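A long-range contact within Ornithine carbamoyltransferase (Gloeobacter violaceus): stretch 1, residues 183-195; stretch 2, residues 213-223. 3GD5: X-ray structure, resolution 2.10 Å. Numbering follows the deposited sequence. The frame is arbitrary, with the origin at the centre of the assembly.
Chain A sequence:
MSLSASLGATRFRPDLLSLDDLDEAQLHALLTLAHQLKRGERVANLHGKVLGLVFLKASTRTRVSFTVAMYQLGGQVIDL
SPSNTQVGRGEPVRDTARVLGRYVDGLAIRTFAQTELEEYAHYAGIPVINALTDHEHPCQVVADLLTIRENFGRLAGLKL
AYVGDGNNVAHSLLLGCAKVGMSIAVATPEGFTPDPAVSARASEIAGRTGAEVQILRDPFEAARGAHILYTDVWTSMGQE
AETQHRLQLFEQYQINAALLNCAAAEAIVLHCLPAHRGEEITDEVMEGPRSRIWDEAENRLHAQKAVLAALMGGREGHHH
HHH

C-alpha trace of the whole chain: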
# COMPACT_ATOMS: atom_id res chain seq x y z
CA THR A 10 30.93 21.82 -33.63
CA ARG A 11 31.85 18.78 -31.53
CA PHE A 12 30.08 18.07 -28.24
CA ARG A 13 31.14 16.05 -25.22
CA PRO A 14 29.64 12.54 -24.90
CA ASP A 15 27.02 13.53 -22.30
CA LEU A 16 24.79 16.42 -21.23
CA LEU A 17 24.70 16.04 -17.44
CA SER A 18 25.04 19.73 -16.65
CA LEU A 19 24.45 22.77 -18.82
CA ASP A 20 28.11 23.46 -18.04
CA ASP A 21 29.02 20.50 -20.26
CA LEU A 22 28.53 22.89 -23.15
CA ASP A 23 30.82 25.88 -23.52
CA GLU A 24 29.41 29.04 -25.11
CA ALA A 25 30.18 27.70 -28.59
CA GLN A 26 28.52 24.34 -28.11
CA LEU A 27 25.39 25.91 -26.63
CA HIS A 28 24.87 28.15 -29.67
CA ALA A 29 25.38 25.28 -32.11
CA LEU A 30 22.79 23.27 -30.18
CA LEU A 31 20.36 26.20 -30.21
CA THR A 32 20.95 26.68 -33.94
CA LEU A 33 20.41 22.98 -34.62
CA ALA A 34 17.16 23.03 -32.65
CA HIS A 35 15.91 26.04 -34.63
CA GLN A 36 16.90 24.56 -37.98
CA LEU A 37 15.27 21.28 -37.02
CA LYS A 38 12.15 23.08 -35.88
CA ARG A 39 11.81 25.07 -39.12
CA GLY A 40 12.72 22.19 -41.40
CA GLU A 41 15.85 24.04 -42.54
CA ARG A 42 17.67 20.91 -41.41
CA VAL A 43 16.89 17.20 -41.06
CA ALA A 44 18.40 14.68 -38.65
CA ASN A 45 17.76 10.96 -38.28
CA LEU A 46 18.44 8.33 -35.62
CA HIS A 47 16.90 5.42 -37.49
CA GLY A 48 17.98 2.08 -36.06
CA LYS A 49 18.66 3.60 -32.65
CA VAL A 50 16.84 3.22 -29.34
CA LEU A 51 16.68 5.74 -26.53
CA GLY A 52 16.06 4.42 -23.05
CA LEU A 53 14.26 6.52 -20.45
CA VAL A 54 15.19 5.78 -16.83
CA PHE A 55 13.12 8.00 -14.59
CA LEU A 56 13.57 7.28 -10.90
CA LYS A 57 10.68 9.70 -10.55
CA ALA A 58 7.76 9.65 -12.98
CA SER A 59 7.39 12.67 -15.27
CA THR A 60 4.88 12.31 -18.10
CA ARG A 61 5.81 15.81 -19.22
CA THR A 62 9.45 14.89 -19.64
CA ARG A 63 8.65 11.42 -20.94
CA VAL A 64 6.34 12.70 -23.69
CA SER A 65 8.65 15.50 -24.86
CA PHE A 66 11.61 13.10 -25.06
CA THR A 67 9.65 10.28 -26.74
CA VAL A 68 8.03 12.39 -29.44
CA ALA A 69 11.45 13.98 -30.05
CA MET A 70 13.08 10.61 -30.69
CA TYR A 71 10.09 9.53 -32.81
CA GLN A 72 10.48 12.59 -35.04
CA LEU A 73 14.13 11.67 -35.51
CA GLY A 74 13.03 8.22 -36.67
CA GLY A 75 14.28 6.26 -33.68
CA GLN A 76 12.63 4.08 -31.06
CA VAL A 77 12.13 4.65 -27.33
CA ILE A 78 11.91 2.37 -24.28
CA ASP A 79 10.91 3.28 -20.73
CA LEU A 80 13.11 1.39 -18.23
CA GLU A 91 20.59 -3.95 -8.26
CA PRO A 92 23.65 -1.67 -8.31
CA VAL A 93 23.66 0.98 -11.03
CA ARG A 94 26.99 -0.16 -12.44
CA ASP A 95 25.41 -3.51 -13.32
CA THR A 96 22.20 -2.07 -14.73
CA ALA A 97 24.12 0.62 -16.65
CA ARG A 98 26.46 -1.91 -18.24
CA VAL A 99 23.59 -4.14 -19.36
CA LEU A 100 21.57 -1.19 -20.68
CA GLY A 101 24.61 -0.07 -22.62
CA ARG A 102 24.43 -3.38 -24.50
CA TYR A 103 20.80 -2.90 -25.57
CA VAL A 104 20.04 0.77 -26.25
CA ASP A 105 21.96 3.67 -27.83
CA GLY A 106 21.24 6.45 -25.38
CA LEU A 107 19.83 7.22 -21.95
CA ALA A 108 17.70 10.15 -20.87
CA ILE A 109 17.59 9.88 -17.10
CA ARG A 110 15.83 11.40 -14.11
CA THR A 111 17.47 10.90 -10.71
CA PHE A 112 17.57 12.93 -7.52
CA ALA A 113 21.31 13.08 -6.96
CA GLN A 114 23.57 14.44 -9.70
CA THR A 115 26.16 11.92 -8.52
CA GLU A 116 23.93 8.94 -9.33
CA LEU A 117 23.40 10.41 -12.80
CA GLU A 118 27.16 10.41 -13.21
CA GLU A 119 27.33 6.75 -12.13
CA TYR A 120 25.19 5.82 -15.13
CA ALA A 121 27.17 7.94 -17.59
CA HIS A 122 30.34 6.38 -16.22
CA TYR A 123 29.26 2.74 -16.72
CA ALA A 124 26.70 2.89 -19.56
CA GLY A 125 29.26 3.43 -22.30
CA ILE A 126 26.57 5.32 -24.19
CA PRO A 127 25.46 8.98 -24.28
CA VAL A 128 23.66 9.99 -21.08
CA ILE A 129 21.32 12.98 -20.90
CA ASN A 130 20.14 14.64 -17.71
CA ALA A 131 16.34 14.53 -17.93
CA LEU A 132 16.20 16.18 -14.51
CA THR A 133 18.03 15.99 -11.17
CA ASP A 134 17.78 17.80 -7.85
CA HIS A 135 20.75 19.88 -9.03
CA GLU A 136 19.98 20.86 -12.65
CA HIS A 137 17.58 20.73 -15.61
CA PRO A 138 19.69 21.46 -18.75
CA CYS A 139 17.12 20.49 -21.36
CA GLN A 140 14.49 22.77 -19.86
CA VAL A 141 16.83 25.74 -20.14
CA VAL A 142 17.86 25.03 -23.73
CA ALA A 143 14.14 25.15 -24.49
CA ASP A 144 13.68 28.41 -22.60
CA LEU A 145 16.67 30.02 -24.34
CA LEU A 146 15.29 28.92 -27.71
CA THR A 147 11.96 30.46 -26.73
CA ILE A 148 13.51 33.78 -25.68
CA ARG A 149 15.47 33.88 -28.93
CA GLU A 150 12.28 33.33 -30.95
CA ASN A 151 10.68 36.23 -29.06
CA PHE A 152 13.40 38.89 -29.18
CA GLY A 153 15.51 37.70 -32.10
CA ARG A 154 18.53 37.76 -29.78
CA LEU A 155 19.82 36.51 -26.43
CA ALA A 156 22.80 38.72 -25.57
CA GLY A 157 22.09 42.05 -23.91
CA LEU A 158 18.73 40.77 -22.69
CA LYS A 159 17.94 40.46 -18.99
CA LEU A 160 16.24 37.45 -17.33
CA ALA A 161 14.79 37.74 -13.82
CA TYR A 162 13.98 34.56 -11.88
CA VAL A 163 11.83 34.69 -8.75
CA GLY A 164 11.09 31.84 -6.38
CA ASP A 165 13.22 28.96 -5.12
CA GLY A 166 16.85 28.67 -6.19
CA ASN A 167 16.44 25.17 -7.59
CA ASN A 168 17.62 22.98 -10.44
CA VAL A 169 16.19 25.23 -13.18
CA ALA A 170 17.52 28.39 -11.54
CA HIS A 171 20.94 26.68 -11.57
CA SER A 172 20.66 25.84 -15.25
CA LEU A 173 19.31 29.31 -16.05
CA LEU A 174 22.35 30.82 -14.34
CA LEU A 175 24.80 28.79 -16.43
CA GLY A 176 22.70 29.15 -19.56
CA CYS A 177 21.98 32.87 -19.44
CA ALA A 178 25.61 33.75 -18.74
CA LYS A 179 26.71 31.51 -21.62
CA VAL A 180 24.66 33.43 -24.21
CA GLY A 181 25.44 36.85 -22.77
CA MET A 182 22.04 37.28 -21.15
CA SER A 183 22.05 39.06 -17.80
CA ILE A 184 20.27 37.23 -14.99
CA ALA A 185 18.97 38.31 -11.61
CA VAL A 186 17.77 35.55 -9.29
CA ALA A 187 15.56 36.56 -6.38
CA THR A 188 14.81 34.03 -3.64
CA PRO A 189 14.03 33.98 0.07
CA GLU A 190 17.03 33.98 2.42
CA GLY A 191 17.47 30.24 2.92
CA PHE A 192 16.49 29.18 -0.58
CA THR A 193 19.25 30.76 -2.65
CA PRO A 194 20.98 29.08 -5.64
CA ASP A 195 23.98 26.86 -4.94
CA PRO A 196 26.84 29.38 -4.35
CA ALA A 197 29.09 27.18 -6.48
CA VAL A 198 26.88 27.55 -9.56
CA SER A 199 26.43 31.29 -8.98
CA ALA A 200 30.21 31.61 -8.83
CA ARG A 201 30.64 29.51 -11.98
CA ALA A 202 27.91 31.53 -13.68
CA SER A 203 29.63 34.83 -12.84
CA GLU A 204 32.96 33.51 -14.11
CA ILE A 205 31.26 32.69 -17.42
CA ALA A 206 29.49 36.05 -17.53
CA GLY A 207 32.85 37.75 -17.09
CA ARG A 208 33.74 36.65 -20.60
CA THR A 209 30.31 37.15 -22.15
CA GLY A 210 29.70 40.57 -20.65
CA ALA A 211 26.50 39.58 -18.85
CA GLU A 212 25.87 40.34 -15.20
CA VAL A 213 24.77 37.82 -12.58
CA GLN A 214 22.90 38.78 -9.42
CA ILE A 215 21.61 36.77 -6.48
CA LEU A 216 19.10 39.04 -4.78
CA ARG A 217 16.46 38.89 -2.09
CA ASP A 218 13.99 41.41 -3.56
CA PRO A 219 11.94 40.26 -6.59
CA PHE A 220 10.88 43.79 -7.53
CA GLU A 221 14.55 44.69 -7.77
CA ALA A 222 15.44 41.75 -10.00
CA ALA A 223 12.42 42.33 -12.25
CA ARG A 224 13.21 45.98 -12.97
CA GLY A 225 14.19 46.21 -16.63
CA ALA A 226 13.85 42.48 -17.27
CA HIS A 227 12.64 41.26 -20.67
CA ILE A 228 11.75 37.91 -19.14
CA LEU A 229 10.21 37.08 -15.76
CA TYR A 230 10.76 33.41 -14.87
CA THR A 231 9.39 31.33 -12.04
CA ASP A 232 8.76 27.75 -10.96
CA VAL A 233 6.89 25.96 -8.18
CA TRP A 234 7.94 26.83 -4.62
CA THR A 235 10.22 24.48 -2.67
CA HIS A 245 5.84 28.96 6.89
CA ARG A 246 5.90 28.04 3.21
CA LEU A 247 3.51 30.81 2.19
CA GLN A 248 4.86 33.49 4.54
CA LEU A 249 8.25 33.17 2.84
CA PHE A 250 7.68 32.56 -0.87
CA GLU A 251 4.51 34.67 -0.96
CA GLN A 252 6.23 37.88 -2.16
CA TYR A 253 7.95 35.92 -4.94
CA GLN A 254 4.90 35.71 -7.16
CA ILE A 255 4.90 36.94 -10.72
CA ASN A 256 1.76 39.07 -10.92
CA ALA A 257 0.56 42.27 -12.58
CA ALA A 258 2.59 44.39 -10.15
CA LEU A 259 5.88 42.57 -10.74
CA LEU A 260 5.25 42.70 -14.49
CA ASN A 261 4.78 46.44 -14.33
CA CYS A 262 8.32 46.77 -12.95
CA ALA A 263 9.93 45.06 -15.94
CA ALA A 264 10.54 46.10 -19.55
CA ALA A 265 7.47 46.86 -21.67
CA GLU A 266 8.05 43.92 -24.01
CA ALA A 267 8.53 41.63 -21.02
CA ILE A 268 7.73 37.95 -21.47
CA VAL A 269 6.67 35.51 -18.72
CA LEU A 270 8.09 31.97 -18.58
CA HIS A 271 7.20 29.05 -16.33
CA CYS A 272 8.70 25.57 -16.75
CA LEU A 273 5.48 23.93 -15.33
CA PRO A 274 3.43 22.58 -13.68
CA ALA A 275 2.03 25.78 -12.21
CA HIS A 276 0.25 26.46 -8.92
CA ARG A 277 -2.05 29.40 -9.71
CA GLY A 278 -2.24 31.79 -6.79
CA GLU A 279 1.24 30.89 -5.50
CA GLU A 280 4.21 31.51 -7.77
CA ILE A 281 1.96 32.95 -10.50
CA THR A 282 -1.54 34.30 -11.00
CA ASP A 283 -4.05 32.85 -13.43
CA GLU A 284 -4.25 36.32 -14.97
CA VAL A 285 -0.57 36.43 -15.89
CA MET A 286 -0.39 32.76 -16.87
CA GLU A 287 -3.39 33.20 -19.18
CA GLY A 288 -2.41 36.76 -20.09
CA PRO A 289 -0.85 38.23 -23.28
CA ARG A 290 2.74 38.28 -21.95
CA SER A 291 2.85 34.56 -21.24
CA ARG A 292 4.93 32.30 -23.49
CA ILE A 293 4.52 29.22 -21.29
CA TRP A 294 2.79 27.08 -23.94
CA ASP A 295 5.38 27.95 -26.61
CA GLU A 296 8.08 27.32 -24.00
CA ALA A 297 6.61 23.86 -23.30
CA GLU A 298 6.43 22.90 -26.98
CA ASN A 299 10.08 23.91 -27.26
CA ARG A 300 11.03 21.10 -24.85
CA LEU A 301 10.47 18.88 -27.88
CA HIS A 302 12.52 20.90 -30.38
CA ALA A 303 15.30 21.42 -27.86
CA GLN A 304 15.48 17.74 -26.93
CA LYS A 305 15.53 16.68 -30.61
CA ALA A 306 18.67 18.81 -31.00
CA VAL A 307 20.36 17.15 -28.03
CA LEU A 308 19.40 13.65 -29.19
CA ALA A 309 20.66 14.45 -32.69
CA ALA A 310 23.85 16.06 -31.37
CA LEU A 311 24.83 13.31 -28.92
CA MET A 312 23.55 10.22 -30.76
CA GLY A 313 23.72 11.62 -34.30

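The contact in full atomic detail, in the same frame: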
# COMPACT_ATOMS: atom_id res chain seq x y z
N SER A 183 21.92 38.72 -19.21
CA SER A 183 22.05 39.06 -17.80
C SER A 183 20.94 38.36 -17.01
O SER A 183 19.81 38.24 -17.49
CB SER A 183 21.96 40.57 -17.59
OG SER A 183 23.12 41.23 -18.09
N ILE A 184 21.27 37.90 -15.81
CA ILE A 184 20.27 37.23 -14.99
C ILE A 184 20.31 37.66 -13.54
O ILE A 184 21.37 37.75 -12.92
CB ILE A 184 20.42 35.69 -15.05
CG1 ILE A 184 19.40 35.04 -14.10
CG2 ILE A 184 21.85 35.27 -14.72
CD1 ILE A 184 19.35 33.53 -14.16
N ALA A 185 19.13 37.92 -13.00
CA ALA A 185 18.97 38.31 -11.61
C ALA A 185 18.06 37.26 -10.99
O ALA A 185 16.93 37.04 -11.44
CB ALA A 185 18.33 39.69 -11.53
N VAL A 186 18.55 36.58 -9.95
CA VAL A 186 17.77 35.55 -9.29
C VAL A 186 17.39 35.99 -7.89
O VAL A 186 18.25 36.18 -7.03
CB VAL A 186 18.55 34.22 -9.22
CG1 VAL A 186 19.94 34.47 -8.66
CG2 VAL A 186 17.80 33.22 -8.34
N ALA A 187 16.09 36.14 -7.67
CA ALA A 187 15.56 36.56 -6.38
C ALA A 187 14.90 35.38 -5.66
O ALA A 187 13.99 34.73 -6.19
CB ALA A 187 14.55 37.70 -6.58
N THR A 188 15.35 35.12 -4.44
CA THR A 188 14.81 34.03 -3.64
C THR A 188 14.79 34.41 -2.17
O THR A 188 15.41 35.39 -1.76
CB THR A 188 15.70 32.77 -3.71
OG1 THR A 188 16.80 32.93 -2.80
CG2 THR A 188 16.24 32.57 -5.11
N PRO A 189 14.05 33.65 -1.35
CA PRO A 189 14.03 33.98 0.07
C PRO A 189 15.43 33.69 0.59
O PRO A 189 16.23 33.04 -0.09
CB PRO A 189 12.97 33.02 0.63
CG PRO A 189 12.04 32.84 -0.52
CD PRO A 189 12.99 32.68 -1.68
N GLU A 190 15.72 34.15 1.80
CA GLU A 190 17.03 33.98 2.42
C GLU A 190 17.64 32.58 2.42
O GLU A 190 18.79 32.40 2.00
CB GLU A 190 16.99 34.51 3.85
CG GLU A 190 18.31 34.45 4.58
CD GLU A 190 18.26 35.19 5.90
OE1 GLU A 190 18.01 36.41 5.87
OE2 GLU A 190 18.45 34.55 6.96
N GLY A 191 16.90 31.58 2.89
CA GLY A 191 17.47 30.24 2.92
C GLY A 191 17.26 29.37 1.69
O GLY A 191 17.58 28.18 1.70
N PHE A 192 16.74 29.96 0.62
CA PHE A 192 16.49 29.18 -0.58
C PHE A 192 17.20 29.78 -1.77
O PHE A 192 16.64 29.87 -2.85
CB PHE A 192 14.98 29.11 -0.86
CG PHE A 192 14.18 28.50 0.26
CD1 PHE A 192 14.03 29.17 1.47
CD2 PHE A 192 13.60 27.25 0.11
CE1 PHE A 192 13.32 28.60 2.52
CE2 PHE A 192 12.89 26.66 1.16
CZ PHE A 192 12.75 27.35 2.37
N THR A 193 18.46 30.17 -1.58
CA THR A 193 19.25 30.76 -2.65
C THR A 193 19.89 29.67 -3.50
O THR A 193 19.98 28.51 -3.08
CB THR A 193 20.37 31.67 -2.08
OG1 THR A 193 21.29 30.88 -1.32
CG2 THR A 193 19.78 32.75 -1.18
N PRO A 194 20.33 30.02 -4.72
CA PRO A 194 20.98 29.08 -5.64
C PRO A 194 22.27 28.59 -5.00
O PRO A 194 22.82 29.25 -4.13
CB PRO A 194 21.28 29.94 -6.87
CG PRO A 194 20.28 31.04 -6.80
CD PRO A 194 20.23 31.36 -5.33
N ASP A 195 22.74 27.43 -5.44
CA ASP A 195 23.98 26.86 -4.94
C ASP A 195 25.11 27.85 -5.23
O ASP A 195 25.42 28.13 -6.39
CB ASP A 195 24.24 25.53 -5.64
CG ASP A 195 25.62 24.98 -5.38
OD1 ASP A 195 26.39 25.60 -4.62
OD2 ASP A 195 25.94 23.91 -5.95
N VAL A 213 25.49 38.80 -13.38
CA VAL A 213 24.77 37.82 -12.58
C VAL A 213 24.51 38.37 -11.18
O VAL A 213 25.43 38.85 -10.52
CB VAL A 213 25.59 36.51 -12.45
CG1 VAL A 213 24.92 35.57 -11.46
CG2 VAL A 213 25.73 35.86 -13.82
N GLN A 214 23.27 38.28 -10.74
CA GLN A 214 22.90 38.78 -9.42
C GLN A 214 22.00 37.85 -8.62
O GLN A 214 20.96 37.39 -9.11
CB GLN A 214 22.19 40.12 -9.56
CG GLN A 214 23.04 41.23 -10.13
CD GLN A 214 22.20 42.44 -10.47
OE1 GLN A 214 21.49 42.45 -11.48
NE2 GLN A 214 22.27 43.47 -9.63
N ILE A 215 22.40 37.59 -7.38
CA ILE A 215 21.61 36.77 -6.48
C ILE A 215 21.04 37.74 -5.46
O ILE A 215 21.74 38.20 -4.56
CB ILE A 215 22.47 35.68 -5.79
CG1 ILE A 215 21.69 35.05 -4.63
CG2 ILE A 215 23.77 36.29 -5.28
CD1 ILE A 215 20.29 34.57 -4.99
N LEU A 216 19.77 38.08 -5.64
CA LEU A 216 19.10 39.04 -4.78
C LEU A 216 18.02 38.45 -3.89
O LEU A 216 17.66 37.28 -4.01
CB LEU A 216 18.47 40.13 -5.65
CG LEU A 216 19.31 40.67 -6.82
CD1 LEU A 216 18.51 41.73 -7.56
CD2 LEU A 216 20.62 41.24 -6.31
N ARG A 217 17.51 39.29 -3.01
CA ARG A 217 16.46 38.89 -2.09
C ARG A 217 15.14 39.49 -2.57
O ARG A 217 14.10 38.84 -2.50
CB ARG A 217 16.80 39.37 -0.69
CG ARG A 217 15.92 38.82 0.41
CD ARG A 217 16.09 37.31 0.59
NE ARG A 217 17.45 36.93 0.94
CZ ARG A 217 18.38 36.54 0.07
NH1 ARG A 217 19.59 36.21 0.49
NH2 ARG A 217 18.09 36.47 -1.22
N ASP A 218 15.20 40.72 -3.08
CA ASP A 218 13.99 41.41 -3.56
C ASP A 218 13.65 41.12 -5.01
O ASP A 218 14.46 41.36 -5.91
CB ASP A 218 14.13 42.93 -3.38
CG ASP A 218 13.00 43.70 -4.06
OD1 ASP A 218 11.81 43.37 -3.84
OD2 ASP A 218 13.29 44.65 -4.81
N PRO A 219 12.44 40.60 -5.25
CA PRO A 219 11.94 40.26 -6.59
C PRO A 219 11.58 41.47 -7.45
O PRO A 219 11.61 41.41 -8.68
CB PRO A 219 10.74 39.37 -6.28
CG PRO A 219 10.20 39.99 -5.04
CD PRO A 219 11.45 40.23 -4.22
N PHE A 220 11.22 42.58 -6.80
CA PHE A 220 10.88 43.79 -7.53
C PHE A 220 12.14 44.47 -8.03
O PHE A 220 12.10 45.26 -8.97
CB PHE A 220 10.07 44.74 -6.66
CG PHE A 220 8.64 44.34 -6.51
CD1 PHE A 220 8.22 43.57 -5.42
CD2 PHE A 220 7.70 44.69 -7.48
CE1 PHE A 220 6.90 43.15 -5.31
CE2 PHE A 220 6.38 44.28 -7.38
CZ PHE A 220 5.98 43.50 -6.29
N GLU A 221 13.26 44.14 -7.40
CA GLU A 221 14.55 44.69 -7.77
C GLU A 221 15.03 43.94 -9.01
O GLU A 221 15.39 44.55 -10.02
CB GLU A 221 15.55 44.49 -6.64
CG GLU A 221 16.88 45.20 -6.84
CD GLU A 221 16.72 46.72 -6.85
OE1 GLU A 221 16.28 47.28 -5.82
OE2 GLU A 221 17.03 47.33 -7.89
N ALA A 222 15.01 42.62 -8.92
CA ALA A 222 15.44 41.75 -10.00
C ALA A 222 14.63 41.95 -11.28
O ALA A 222 15.18 41.93 -12.39
CB ALA A 222 15.35 40.29 -9.56
N ALA A 223 13.32 42.16 -11.12
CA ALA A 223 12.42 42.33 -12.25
C ALA A 223 12.57 43.66 -12.99
O ALA A 223 12.21 43.76 -14.17
CB ALA A 223 10.98 42.15 -11.79

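Strands 183-187 and 213-216 lie side by side as parallel neighbours in a sheet, their directions only 12° apart. The donor alternates between the two strands, as parallel pairing requires: Gln-214 N donates to Ile-184 O (2.9 Å), Val-186 N to Gln-214 O (2.7 Å), Leu-216 N to Val-186 O (2.8 Å) and, just past the first strand, Thr-188 N to Leu-216 O (3.2 Å). CA-H...O contacts fill in between them, among them Ala-187 CA to Leu-216 O at 3.2 Å.

Apolar contacts divide between the two faces. On the face of Ala-185 and Ala-187, the helix beginning at Pro-219 runs back nearly antiparallel to the first strand, its axis 7.7 Å away. Small methyl groups suit so close an approach: Ala-222 CB lies 3.6 Å from Ala-185 CB and 4.0 Å from Ala-187 CB. Asp-218 caps this helix, its OD1 accepting from Phe-220 N (3.1 Å). On the other face, the branched side chains of Ile-184, Val-186, Val-213 and Ile-215 favour extended backbone; Ile-215 CD1 reaches Val-186 CG1 (3.7 Å) and Pro-194 CD (3.2 Å).

Arg-217 supplies the polar side-chain link. Although its CA-to-CB bond points away, its long chain returns, and Arg-217 NH2 makes a weak hydrogen bond to Thr-188 O (2.9 Å), while Glu-190 CA covers one guanidinium face.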